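Local structure of protein pelota homolog (Archaeoglobus fulgidus, 3OBY) at residues A[22-32]-A[70-81]; A[187-198]-A[214-222]. The protein may recognise stalled ribosomes and cleave the mRNA caught on them, helping to release non-functional ribosomes and degrade damaged messages. All coordinates share one frame; numbering follows the deposited sequence.

Contact 1 of 2, residues A[22-32]-A[70-81]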
# COMPACT_ATOMS: atom_id res chain seq x y z
N LEU A 22 -2.37 -6.31 -1.81
CA LEU A 22 -2.52 -7.69 -2.23
C LEU A 22 -1.27 -8.11 -3.00
O LEU A 22 -0.92 -9.30 -3.02
CB LEU A 22 -3.79 -7.83 -3.07
CG LEU A 22 -5.08 -7.47 -2.31
CD1 LEU A 22 -6.28 -7.74 -3.18
CD2 LEU A 22 -5.18 -8.27 -1.03
N ASP A 23 -0.58 -7.15 -3.61
CA ASP A 23 0.67 -7.41 -4.34
C ASP A 23 1.66 -7.98 -3.32
O ASP A 23 2.29 -9.02 -3.53
CB ASP A 23 1.28 -6.11 -4.89
CG ASP A 23 0.46 -5.49 -6.01
OD1 ASP A 23 -0.68 -5.94 -6.26
OD2 ASP A 23 0.96 -4.54 -6.66
N ASP A 24 1.79 -7.25 -2.21
CA ASP A 24 2.70 -7.62 -1.13
C ASP A 24 2.36 -9.01 -0.63
O ASP A 24 3.22 -9.89 -0.56
CB ASP A 24 2.58 -6.62 0.02
CG ASP A 24 3.18 -5.26 -0.29
OD1 ASP A 24 2.88 -4.30 0.47
OD2 ASP A 24 3.96 -5.13 -1.25
N LEU A 25 1.10 -9.21 -0.27
CA LEU A 25 0.63 -10.49 0.24
C LEU A 25 0.95 -11.61 -0.74
O LEU A 25 1.37 -12.70 -0.34
CB LEU A 25 -0.87 -10.42 0.51
CG LEU A 25 -1.38 -11.47 1.50
CD1 LEU A 25 -0.66 -11.28 2.82
CD2 LEU A 25 -2.88 -11.33 1.68
N TRP A 26 0.75 -11.34 -2.02
CA TRP A 26 1.03 -12.33 -3.05
C TRP A 26 2.53 -12.66 -3.11
O TRP A 26 2.92 -13.82 -3.26
CB TRP A 26 0.55 -11.82 -4.42
CG TRP A 26 0.70 -12.83 -5.50
CD1 TRP A 26 -0.16 -13.84 -5.80
CD2 TRP A 26 1.82 -12.98 -6.39
NE1 TRP A 26 0.34 -14.61 -6.82
CE2 TRP A 26 1.56 -14.11 -7.20
CE3 TRP A 26 3.01 -12.27 -6.57
CZ2 TRP A 26 2.45 -14.55 -8.18
CZ3 TRP A 26 3.90 -12.71 -7.54
CH2 TRP A 26 3.62 -13.84 -8.34
N HIS A 27 3.38 -11.64 -2.98
CA HIS A 27 4.82 -11.89 -3.02
C HIS A 27 5.32 -12.65 -1.80
O HIS A 27 6.15 -13.56 -1.93
CB HIS A 27 5.60 -10.58 -3.17
CG HIS A 27 5.47 -9.95 -4.53
ND1 HIS A 27 5.76 -10.63 -5.70
CD2 HIS A 27 5.09 -8.71 -4.91
CE1 HIS A 27 5.56 -9.83 -6.73
NE2 HIS A 27 5.15 -8.66 -6.28
N LEU A 28 4.82 -12.28 -0.63
CA LEU A 28 5.21 -12.93 0.62
C LEU A 28 4.94 -14.43 0.57
O LEU A 28 5.71 -15.23 1.13
CB LEU A 28 4.45 -12.32 1.79
CG LEU A 28 4.80 -10.89 2.22
CD1 LEU A 28 3.74 -10.37 3.18
CD2 LEU A 28 6.17 -10.86 2.87
N ARG A 29 3.85 -14.82 -0.09
CA ARG A 29 3.47 -16.22 -0.24
C ARG A 29 4.55 -17.05 -0.93
O ARG A 29 4.69 -18.24 -0.67
CB ARG A 29 2.15 -16.32 -1.02
CG ARG A 29 1.63 -17.73 -1.22
CD ARG A 29 2.31 -18.42 -2.38
NE ARG A 29 1.88 -19.81 -2.54
CZ ARG A 29 2.51 -20.88 -2.04
NH1 ARG A 29 3.62 -20.74 -1.34
NH2 ARG A 29 2.04 -22.10 -2.27
N PHE A 30 5.32 -16.42 -1.82
CA PHE A 30 6.38 -17.14 -2.51
C PHE A 30 7.73 -16.85 -1.88
O PHE A 30 8.71 -17.54 -2.15
CB PHE A 30 6.35 -16.80 -4.00
CG PHE A 30 5.12 -17.31 -4.70
CD1 PHE A 30 4.95 -18.68 -4.92
CD2 PHE A 30 4.09 -16.44 -5.06
CE1 PHE A 30 3.77 -19.17 -5.48
CE2 PHE A 30 2.90 -16.92 -5.63
CZ PHE A 30 2.74 -18.29 -5.83
N ILE A 31 7.78 -15.82 -1.03
CA ILE A 31 9.01 -15.47 -0.33
C ILE A 31 9.14 -16.44 0.85
O ILE A 31 10.19 -17.05 1.05
CB ILE A 31 8.97 -14.01 0.21
CG1 ILE A 31 9.06 -13.01 -0.95
CG2 ILE A 31 10.09 -13.79 1.18
CD1 ILE A 31 10.26 -13.22 -1.84
N ILE A 32 8.07 -16.57 1.63
CA ILE A 32 8.06 -17.49 2.77
C ILE A 32 8.11 -18.91 2.23
O ILE A 32 7.32 -19.28 1.36
CB ILE A 32 6.79 -17.34 3.59
CG1 ILE A 32 6.72 -15.94 4.19
CG2 ILE A 32 6.74 -18.40 4.67
CD1 ILE A 32 5.35 -15.59 4.71
N VAL A 70 2.52 -23.41 3.07
CA VAL A 70 2.17 -22.02 2.79
C VAL A 70 1.14 -22.06 1.68
O VAL A 70 1.34 -22.70 0.65
CB VAL A 70 3.39 -21.23 2.28
CG1 VAL A 70 3.02 -19.77 2.13
CG2 VAL A 70 4.55 -21.39 3.23
N GLU A 71 0.02 -21.36 1.87
CA GLU A 71 -1.01 -21.39 0.86
C GLU A 71 -2.02 -20.27 1.03
O GLU A 71 -2.25 -19.80 2.14
CB GLU A 71 -1.74 -22.73 0.92
CG GLU A 71 -2.63 -22.89 2.15
CD GLU A 71 -2.94 -24.34 2.46
OE1 GLU A 71 -3.09 -25.14 1.51
OE2 GLU A 71 -3.05 -24.66 3.66
N PHE A 72 -2.62 -19.85 -0.09
CA PHE A 72 -3.62 -18.80 -0.09
C PHE A 72 -4.94 -19.39 0.38
O PHE A 72 -5.22 -20.56 0.15
CB PHE A 72 -3.86 -18.26 -1.50
CG PHE A 72 -2.70 -17.51 -2.07
CD1 PHE A 72 -2.33 -16.27 -1.57
CD2 PHE A 72 -2.00 -18.04 -3.15
CE1 PHE A 72 -1.28 -15.56 -2.14
CE2 PHE A 72 -0.95 -17.34 -3.73
CZ PHE A 72 -0.59 -16.10 -3.22
N HIS A 73 -5.75 -18.57 1.05
CA HIS A 73 -7.07 -19.00 1.48
C HIS A 73 -7.91 -19.07 0.21
O HIS A 73 -7.51 -18.52 -0.82
CB HIS A 73 -7.68 -17.97 2.44
CG HIS A 73 -7.37 -18.25 3.88
ND1 HIS A 73 -6.09 -18.55 4.32
CD2 HIS A 73 -8.16 -18.27 4.98
CE1 HIS A 73 -6.12 -18.74 5.63
NE2 HIS A 73 -7.36 -18.58 6.05
N ARG A 74 -9.06 -19.73 0.27
CA ARG A 74 -9.90 -19.85 -0.92
C ARG A 74 -11.02 -18.84 -0.98
O ARG A 74 -11.50 -18.50 -2.07
CB ARG A 74 -10.50 -21.24 -1.01
CG ARG A 74 -9.56 -22.28 -1.56
CD ARG A 74 -10.37 -23.39 -2.22
NE ARG A 74 -11.04 -24.27 -1.27
CZ ARG A 74 -12.19 -24.89 -1.51
NH1 ARG A 74 -12.82 -24.72 -2.67
NH2 ARG A 74 -12.71 -25.69 -0.58
N PHE A 75 -11.43 -18.33 0.17
CA PHE A 75 -12.55 -17.41 0.21
C PHE A 75 -12.25 -16.07 0.86
O PHE A 75 -13.12 -15.44 1.45
CB PHE A 75 -13.72 -18.11 0.91
CG PHE A 75 -14.02 -19.47 0.33
CD1 PHE A 75 -14.61 -19.58 -0.92
CD2 PHE A 75 -13.61 -20.63 0.99
CE1 PHE A 75 -14.80 -20.83 -1.51
CE2 PHE A 75 -13.79 -21.88 0.41
CZ PHE A 75 -14.38 -21.98 -0.84
N ALA A 76 -11.00 -15.64 0.72
CA ALA A 76 -10.56 -14.37 1.28
C ALA A 76 -9.10 -14.12 0.95
O ALA A 76 -8.36 -15.05 0.64
CB ALA A 76 -10.74 -14.36 2.78
N ASN A 77 -8.70 -12.86 1.02
CA ASN A 77 -7.32 -12.49 0.74
C ASN A 77 -6.51 -12.68 2.01
O ASN A 77 -6.26 -11.74 2.75
CB ASN A 77 -7.28 -11.03 0.27
CG ASN A 77 -7.92 -10.85 -1.10
OD1 ASN A 77 -8.66 -9.89 -1.33
ND2 ASN A 77 -7.62 -11.76 -2.02
N ARG A 78 -6.12 -13.93 2.27
CA ARG A 78 -5.35 -14.29 3.46
C ARG A 78 -4.37 -15.40 3.12
O ARG A 78 -4.69 -16.34 2.41
CB ARG A 78 -6.26 -14.78 4.59
CG ARG A 78 -7.45 -13.88 4.91
CD ARG A 78 -8.28 -14.46 6.04
NE ARG A 78 -7.61 -14.31 7.33
CZ ARG A 78 -7.71 -15.18 8.33
NH1 ARG A 78 -8.45 -16.27 8.19
NH2 ARG A 78 -7.08 -14.95 9.47
N LEU A 79 -3.16 -15.28 3.66
CA LEU A 79 -2.12 -16.27 3.44
C LEU A 79 -2.04 -17.18 4.65
O LEU A 79 -1.81 -16.71 5.76
CB LEU A 79 -0.78 -15.54 3.23
CG LEU A 79 0.46 -16.33 2.85
CD1 LEU A 79 0.18 -17.24 1.68
CD2 LEU A 79 1.57 -15.35 2.52
N ARG A 80 -2.25 -18.48 4.45
CA ARG A 80 -2.20 -19.42 5.57
C ARG A 80 -0.83 -20.06 5.70
O ARG A 80 -0.39 -20.80 4.83
CB ARG A 80 -3.24 -20.52 5.42
CG ARG A 80 -3.24 -21.50 6.59
CD ARG A 80 -4.17 -22.68 6.37
NE ARG A 80 -5.55 -22.25 6.17
CZ ARG A 80 -6.21 -22.40 5.02
NH1 ARG A 80 -5.61 -22.96 3.98
NH2 ARG A 80 -7.46 -21.97 4.92
N VAL A 81 -0.15 -19.75 6.81
CA VAL A 81 1.17 -20.30 7.08
C VAL A 81 1.08 -21.22 8.28
O VAL A 81 0.71 -20.80 9.38
CB VAL A 81 2.20 -19.19 7.37
CG1 VAL A 81 3.55 -19.80 7.66
CG2 VAL A 81 2.29 -18.24 6.20

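Contact 2 of 2, residues A[187-198]-A[214-222]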
# COMPACT_ATOMS: atom_id res chain seq x y z
N TYR A 187 0.30 16.06 0.72
CA TYR A 187 -0.87 15.82 1.55
C TYR A 187 -0.77 16.53 2.89
O TYR A 187 0.29 16.55 3.52
CB TYR A 187 -1.09 14.32 1.78
CG TYR A 187 -1.49 13.58 0.54
CD1 TYR A 187 -2.73 13.78 -0.05
CD2 TYR A 187 -0.60 12.69 -0.07
CE1 TYR A 187 -3.08 13.12 -1.23
CE2 TYR A 187 -0.94 12.03 -1.24
CZ TYR A 187 -2.18 12.25 -1.82
OH TYR A 187 -2.50 11.60 -2.98
N LEU A 188 -1.90 17.08 3.31
CA LEU A 188 -1.98 17.81 4.56
C LEU A 188 -2.96 17.15 5.52
O LEU A 188 -4.08 16.79 5.14
CB LEU A 188 -2.42 19.26 4.29
CG LEU A 188 -2.71 20.16 5.50
CD1 LEU A 188 -1.43 20.42 6.28
CD2 LEU A 188 -3.32 21.47 5.03
N ILE A 189 -2.53 16.96 6.76
CA ILE A 189 -3.39 16.41 7.79
C ILE A 189 -3.66 17.63 8.66
O ILE A 189 -2.73 18.26 9.16
CB ILE A 189 -2.70 15.32 8.65
CG1 ILE A 189 -2.46 14.05 7.83
CG2 ILE A 189 -3.58 14.96 9.82
CD1 ILE A 189 -1.61 14.26 6.61
N VAL A 190 -4.93 17.98 8.83
CA VAL A 190 -5.31 19.13 9.64
C VAL A 190 -6.07 18.66 10.87
O VAL A 190 -7.20 18.17 10.76
CB VAL A 190 -6.21 20.08 8.83
CG1 VAL A 190 -6.54 21.31 9.63
CG2 VAL A 190 -5.53 20.44 7.53
N ALA A 191 -5.46 18.81 12.04
CA ALA A 191 -6.09 18.39 13.29
C ALA A 191 -6.07 19.52 14.31
O ALA A 191 -5.46 20.56 14.08
CB ALA A 191 -5.38 17.17 13.86
N GLY A 192 -6.75 19.31 15.43
CA GLY A 192 -6.81 20.32 16.47
C GLY A 192 -8.14 20.33 17.22
O GLY A 192 -9.09 19.66 16.82
N PRO A 193 -8.23 21.08 18.32
CA PRO A 193 -9.45 21.16 19.11
C PRO A 193 -10.50 22.09 18.51
O PRO A 193 -10.18 23.16 18.00
CB PRO A 193 -8.95 21.67 20.46
CG PRO A 193 -7.85 22.60 20.04
CD PRO A 193 -7.12 21.79 18.99
N GLY A 194 -11.76 21.67 18.58
CA GLY A 194 -12.84 22.47 18.10
C GLY A 194 -13.00 22.53 16.61
O GLY A 194 -12.82 21.55 15.86
N PHE A 195 -13.32 23.73 16.16
CA PHE A 195 -13.58 23.92 14.75
C PHE A 195 -12.55 24.75 14.04
O PHE A 195 -12.71 25.00 12.84
CB PHE A 195 -14.94 24.55 14.59
CG PHE A 195 -16.04 23.75 15.20
CD1 PHE A 195 -16.29 23.83 16.57
CD2 PHE A 195 -16.85 22.94 14.42
CE1 PHE A 195 -17.33 23.11 17.14
CE2 PHE A 195 -17.89 22.21 14.98
CZ PHE A 195 -18.13 22.30 16.35
N ALA A 196 -11.53 25.19 14.73
CA ALA A 196 -10.59 25.95 13.97
C ALA A 196 -10.13 25.18 12.68
O ALA A 196 -10.03 25.74 11.57
CB ALA A 196 -9.49 26.26 14.82
N LYS A 197 -9.82 23.91 12.86
CA LYS A 197 -9.32 23.08 11.78
C LYS A 197 -10.34 23.06 10.65
O LYS A 197 -9.99 23.18 9.48
CB LYS A 197 -9.05 21.66 12.28
CG LYS A 197 -10.22 21.03 13.01
CD LYS A 197 -9.82 19.71 13.65
CE LYS A 197 -10.94 19.13 14.50
NZ LYS A 197 -10.50 17.90 15.23
N ASN A 198 -11.60 22.92 11.02
CA ASN A 198 -12.68 22.89 10.05
C ASN A 198 -12.72 24.18 9.23
O ASN A 198 -12.57 24.15 8.01
CB ASN A 198 -14.01 22.66 10.77
CG ASN A 198 -14.02 21.37 11.56
OD1 ASN A 198 -13.89 20.28 11.00
ND2 ASN A 198 -14.17 21.48 12.87
N ASN A 214 -6.04 17.96 -1.38
CA ASN A 214 -5.22 16.91 -0.78
C ASN A 214 -5.05 17.14 0.71
O ASN A 214 -4.01 16.82 1.27
CB ASN A 214 -3.86 16.87 -1.46
CG ASN A 214 -3.93 16.35 -2.87
OD1 ASN A 214 -3.10 16.69 -3.71
ND2 ASN A 214 -4.92 15.50 -3.13
N ALA A 215 -6.07 17.70 1.34
CA ALA A 215 -6.04 17.98 2.77
C ALA A 215 -7.21 17.29 3.46
O ALA A 215 -8.31 17.23 2.91
CB ALA A 215 -6.12 19.48 3.00
N VAL A 216 -6.96 16.76 4.65
CA VAL A 216 -8.01 16.08 5.41
C VAL A 216 -8.02 16.53 6.86
O VAL A 216 -6.97 16.74 7.46
CB VAL A 216 -7.85 14.55 5.38
CG1 VAL A 216 -7.80 14.06 3.94
CG2 VAL A 216 -6.59 14.14 6.13
N VAL A 217 -9.22 16.67 7.43
CA VAL A 217 -9.37 17.08 8.82
C VAL A 217 -9.67 15.85 9.68
O VAL A 217 -10.65 15.15 9.45
CB VAL A 217 -10.52 18.08 8.99
CG1 VAL A 217 -10.68 18.45 10.45
CG2 VAL A 217 -10.27 19.31 8.16
N VAL A 218 -8.81 15.60 10.66
CA VAL A 218 -8.96 14.46 11.56
C VAL A 218 -9.57 14.88 12.89
O VAL A 218 -9.49 16.05 13.28
CB VAL A 218 -7.60 13.77 11.79
CG1 VAL A 218 -7.72 12.69 12.85
CG2 VAL A 218 -7.11 13.16 10.49
N ASP A 219 -10.17 13.92 13.59
CA ASP A 219 -10.81 14.17 14.87
C ASP A 219 -9.86 14.52 16.02
O ASP A 219 -10.29 15.10 17.01
CB ASP A 219 -11.66 12.96 15.28
CG ASP A 219 -12.53 13.23 16.49
OD1 ASP A 219 -13.08 12.27 17.06
OD2 ASP A 219 -12.67 14.42 16.87
N VAL A 220 -8.59 14.16 15.89
CA VAL A 220 -7.60 14.45 16.93
C VAL A 220 -7.79 15.84 17.53
O VAL A 220 -7.98 16.82 16.82
CB VAL A 220 -6.16 14.35 16.37
CG1 VAL A 220 -5.16 14.77 17.44
CG2 VAL A 220 -5.88 12.92 15.93
N SER A 221 -7.72 15.93 18.86
CA SER A 221 -7.90 17.20 19.55
C SER A 221 -6.59 17.78 20.05
O SER A 221 -6.47 19.00 20.23
CB SER A 221 -8.85 17.02 20.73
OG SER A 221 -10.14 16.64 20.30
N SER A 222 -5.62 16.91 20.29
CA SER A 222 -4.31 17.32 20.77
C SER A 222 -3.74 18.42 19.88
O SER A 222 -4.31 18.75 18.85
CB SER A 222 -3.36 16.11 20.77
OG SER A 222 -4.02 14.94 21.21

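Contact 1 of 2, residues A[22-32]-A[70-81]
Two torsions bring Arg29 and Phe72 together: Arg29 sets CG opposite its backbone N (chi1 -179°), while Phe72 turns its ring back beside its own N. As a result Arg29 CG lies over one face of the Phe72 ring, a CH-pi contact 3.7 Å from the ring centroid and 23° off the normal. The Arg29 chain then bends at chi2 and runs past the ring. Its guanidinium stands 81° from the ring plane, with Phe72 CE2 at its edge, and one of its faces covers the carbonyl of Val70. Arg29 NH2 comes within 3.1 Å of Val70 O, yet the angle is too poor for a hydrogen bond. Trp26 reaches Phe72 from the preceding helical turn, its CD1 3.5 Å from Phe72 CZ; the planes are nearly parallel, but with centroids 5.5 Å apart the rings barely overlap. Leu79 lies across the Arg29 chain, its CD1 against the CB and CG methylenes and its CD2 against the N and CA of Arg29. Toward the helix end Ile32 CG2 meets Val70 CG2 at 4.0 Å, and one turn into the helix Leu25 CD2 packs on Asn77 O, 3.6 Å away. Helix 22-31 thus lies against the hairpin of strands 63-72 and 79-87 in the N-terminal Sm-fold domain, roughly antiparallel to 70-72. Trp26 NE1 bonds Asp302 on helix 301-310, which extends this aromatic cluster toward eRF1 domain 3. No hydrogen bond or salt bridge joins helix to hairpin, so the chemistry implies mainly apolar and CH-pi cohesion, with perhaps some electrostatic attraction between the guanidinium and the Val70 carbonyl.

Contact 2 of 2, residues A[187-198]-A[214-222]
The parallel strand pair 187-191 and 215-217, joined by a helical connection in a beta-alpha-beta crossover, lies at one side of the five-stranded sheet in eRF1 domain 2, 215-217 being its edge strand. Its register is fixed by backbone bonds on alternate residues: Leu188 N to Asn214 O (2.9 Å, 166°), Val216 N to Leu188 O, Val190 N to Val216 O (2.8 Å, 170°) and Val218 N to Val190 O. Past the strands the register slips, and Gly192 N reaches Val220 O, while Val218 O is taken by Lys197. That lysine runs extended from the start of helix 196-207, its CD 3.5 Å from Val217 CG1. Its NZ sits among carbonyls of both segments: it bonds Val218 O at 2.9 Å, in the carbonyl plane on a lone pair, and Gly192 O at 2.8 Å, with a weak third bond to Val220 O. A methionine in place of Lys197 would probably leave Gly192 O and Val218 O without the donor they share, and Val220 O with Gly192 N alone. Strand 131-137 pairs with the far edge of 187-191, while Ile189 and Val218, touching through their CG2 methyls, both pack on Val236 of helix 236-262, and Val220 meets helix 224-233.

In the fold
Contact 1 closes before contact 2 opens along the chain, and the two lie on opposite sides of the chain's centre. Their centres are 36 Å apart and their nearest atoms about 17 Å apart, so they do not touch. They share neither sheet nor helix: contact 1 belongs to the seven-stranded antiparallel sheet of eRF1 domain 1, contact 2 to the mixed sheet of eRF1 domain 2. Each joins parts of a single domain: helix to hairpin in one, strand to strand in the other. Contact 1 also borders helix 301-310 of eRF1 domain 3, whereas contact 2 packs on helix 236-262. This separation is consistent with the inter-domain plasticity reported for archaeal Pelotas.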